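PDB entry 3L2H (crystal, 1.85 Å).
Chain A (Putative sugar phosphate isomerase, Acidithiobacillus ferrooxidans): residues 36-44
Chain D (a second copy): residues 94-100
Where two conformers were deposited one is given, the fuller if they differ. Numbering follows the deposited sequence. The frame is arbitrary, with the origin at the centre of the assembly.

Chain A 36-44: SLGDAVGLR
Chain D (94-100) DFVGFPC

A short helix of chain A packs on a strand of chain D, a second copy of the same protein. Helix 37-41 and strand 95-98 approach to 8.3 Å between axes, and their N-to-C directions differ by 60° (signed crossing angle -60°). The register runs the same way along both stretches. CA of Leu37(A) lies 7.7 Å from CA of Phe95(D), CA of Val41(A) 6.1 Å from CA of Gly97(D), and CA of Leu43(A) 5.0 Å from CA of Pro99(D). No hydrogen bond crosses the contact. Apolar packing joins the stretches and buries 353 Å², both sides summed.

Ser36(A) is the N-cap, with phi/psi -83/98 and chi1 t. Ser36(A) OG accepts from Asp39(A) N at 3.2 Å and donates to Asp39(A) OD2 at 2.6 Å. Asp39(A) has chi1 m and chi2 -59°. These side chains lie out of reach of the chain D stretch. Helical phi/psi hold from Leu37(A) to Ala40(A), near -65/-37. Ala40(A) N bonds to Ser36(A) O at 3.1 Å. Val41(A) relaxes to -105/-5. Gly42(A) then turns to 93/17, where a CB would jam against the preceding carbonyl O; this calls for glycine. Leu43(A) N closes the turn on Gly38(A) O at 2.9 Å. Leu43(A) itself is extended, at -65/138.

The strand is extended, with phi near -128 and psi from 92 to 150. Its side chains alternate. Phe95(D) points toward the helix, while Val96(D), chi1 p, and Phe98(D), chi1 m, point away.

Phe95(D) has the largest covered area, 88 Å². Chi1 of 171° (t) and chi2 of 87° place its ring under the start of the helix. Leu37(A) CB sits over one face, 3.9 Å from the centroid of the Phe95(D) ring and 11° off the normal, a CH-pi contact. Leu37(A) is m,t (-56°, -172°), and its CD1 lies over the same face. Near the ring plane, at the edge, Val41(A) CG2 lies 3.9 Å from Phe95(D) CE2 and Leu43(A) CD1 lies 4.5 Å from Phe95(D) CZ.

Val41(A), chi1 m (-56°), also brings Val41(A) CG2 to 3.9 Å from Gly97(D) CA. Gly97(D) suits this place because an ideal CB on Gly97(D) would point toward the helix and fall 2.7 Å from Val41(A) CG2, a clash. Its carbonyl O is buried here without a partner.

Leu43(A) starts sideways, but its m,t rotamer (-61°, -174°) brings its end nearer the strand. Leu43(A) CD2 lies 3.6 Å from both Phe98(D) C and Pro99(D) N, and 4.1 Å from Pro99(D) CD. A branched apolar end fits against this backbone and the proline ring.

Pro99(D) follows at -59/151, with C-gamma exo pucker. Pro99(D) CG packs 3.3 Å from Val41(A) O and 3.7 Å from Gly42(A) O. The compact ring thus lies against the backbone of the turn. Arg44(A) (m,t,p, chi4 -94°), Asp94(D) (m, chi2 -5°) and Cys100(D) (m) make no contact across the stretches.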

# COMPACT_ATOMS: atom_id res chain seq x y z
N SER A 36 6.98 -15.83 -19.38
CA SER A 36 6.79 -14.67 -18.54
C SER A 36 7.58 -13.50 -19.13
O SER A 36 8.80 -13.35 -18.88
CB SER A 36 7.25 -14.90 -17.11
OG SER A 36 6.95 -13.72 -16.34
N LEU A 37 6.88 -12.68 -19.87
CA LEU A 37 7.50 -11.48 -20.47
C LEU A 37 7.94 -10.48 -19.39
O LEU A 37 9.02 -9.85 -19.48
CB LEU A 37 6.54 -10.84 -21.46
CG LEU A 37 6.00 -11.74 -22.61
CD1 LEU A 37 5.20 -10.89 -23.63
CD2 LEU A 37 7.09 -12.60 -23.31
N GLY A 38 7.09 -10.31 -18.39
CA GLY A 38 7.41 -9.45 -17.31
C GLY A 38 8.62 -9.85 -16.53
O GLY A 38 9.49 -8.99 -16.24
N ASP A 39 8.75 -11.13 -16.22
CA ASP A 39 9.93 -11.56 -15.48
C ASP A 39 11.22 -11.47 -16.34
O ASP A 39 12.32 -11.19 -15.82
CB ASP A 39 9.74 -12.97 -14.89
CG ASP A 39 8.74 -12.99 -13.74
OD1 ASP A 39 8.97 -12.27 -12.73
OD2 ASP A 39 7.70 -13.68 -13.88
N ALA A 40 11.09 -11.65 -17.63
CA ALA A 40 12.25 -11.58 -18.54
C ALA A 40 12.86 -10.18 -18.50
O ALA A 40 14.09 -10.06 -18.57
CB ALA A 40 11.89 -12.00 -19.96
N VAL A 41 12.03 -9.14 -18.28
CA VAL A 41 12.51 -7.75 -18.31
C VAL A 41 12.63 -7.13 -16.90
O VAL A 41 13.10 -6.01 -16.77
CB VAL A 41 11.67 -6.83 -19.23
CG1 VAL A 41 11.60 -7.38 -20.68
CG2 VAL A 41 10.25 -6.56 -18.63
N GLY A 42 12.21 -7.86 -15.88
CA GLY A 42 12.32 -7.40 -14.50
C GLY A 42 11.14 -6.66 -13.89
O GLY A 42 11.30 -6.01 -12.88
N LEU A 43 9.95 -6.76 -14.48
CA LEU A 43 8.74 -6.24 -13.85
C LEU A 43 8.46 -7.02 -12.59
O LEU A 43 8.59 -8.25 -12.56
CB LEU A 43 7.53 -6.33 -14.78
CG LEU A 43 7.56 -5.57 -16.09
CD1 LEU A 43 6.17 -5.70 -16.80
CD2 LEU A 43 7.96 -4.10 -15.86
N ARG A 44 8.07 -6.32 -11.54
CA ARG A 44 7.83 -6.96 -10.26
C ARG A 44 6.46 -6.70 -9.68
O ARG A 44 6.09 -7.33 -8.70
CB ARG A 44 8.88 -6.46 -9.27
CG ARG A 44 10.31 -6.90 -9.65
CD ARG A 44 11.33 -6.31 -8.73
NE ARG A 44 11.47 -7.06 -7.49
CZ ARG A 44 10.84 -6.81 -6.35
NH1 ARG A 44 9.94 -5.81 -6.24
NH2 ARG A 44 11.09 -7.58 -5.29
N ASP D 94 6.73 -7.55 -30.77
CA ASP D 94 7.79 -7.07 -29.90
C ASP D 94 7.17 -6.61 -28.60
O ASP D 94 6.07 -6.02 -28.59
CB ASP D 94 8.56 -5.89 -30.49
CG ASP D 94 9.44 -6.23 -31.68
OD1 ASP D 94 9.61 -7.41 -32.11
OD2 ASP D 94 9.96 -5.25 -32.24
N PHE D 95 7.90 -6.81 -27.51
CA PHE D 95 7.49 -6.38 -26.18
C PHE D 95 8.59 -5.56 -25.55
O PHE D 95 9.76 -5.89 -25.68
CB PHE D 95 7.21 -7.61 -25.32
CG PHE D 95 6.98 -7.34 -23.83
CD1 PHE D 95 5.72 -7.03 -23.35
CD2 PHE D 95 8.02 -7.43 -22.92
CE1 PHE D 95 5.49 -6.83 -21.99
CE2 PHE D 95 7.81 -7.24 -21.58
CZ PHE D 95 6.50 -6.91 -21.11
N VAL D 96 8.24 -4.49 -24.88
CA VAL D 96 9.24 -3.73 -24.13
C VAL D 96 8.60 -3.44 -22.78
O VAL D 96 7.44 -3.06 -22.71
CB VAL D 96 9.72 -2.47 -24.84
CG1 VAL D 96 8.59 -1.51 -25.12
CG2 VAL D 96 10.84 -1.77 -24.05
N GLY D 97 9.34 -3.69 -21.69
CA GLY D 97 8.82 -3.41 -20.38
C GLY D 97 9.77 -2.52 -19.56
O GLY D 97 11.01 -2.58 -19.71
N PHE D 98 9.16 -1.74 -18.68
CA PHE D 98 9.84 -0.72 -17.90
C PHE D 98 9.64 -0.91 -16.37
O PHE D 98 8.67 -0.40 -15.81
CB PHE D 98 9.36 0.67 -18.35
CG PHE D 98 9.61 0.93 -19.80
CD1 PHE D 98 10.87 1.28 -20.24
CD2 PHE D 98 8.64 0.69 -20.75
CE1 PHE D 98 11.14 1.41 -21.59
CE2 PHE D 98 8.89 0.86 -22.12
CZ PHE D 98 10.16 1.23 -22.52
N PRO D 99 10.55 -1.65 -15.74
CA PRO D 99 10.63 -1.59 -14.28
C PRO D 99 10.88 -0.15 -13.88
O PRO D 99 11.50 0.61 -14.64
CB PRO D 99 11.82 -2.48 -13.93
CG PRO D 99 12.11 -3.28 -15.19
CD PRO D 99 11.68 -2.39 -16.33
N CYS D 100 10.41 0.24 -12.71
CA CYS D 100 10.67 1.60 -12.24
C CYS D 100 12.12 1.97 -12.23
O CYS D 100 12.97 1.16 -11.89
CB CYS D 100 10.13 1.76 -10.83
SG CYS D 100 8.32 1.54 -10.87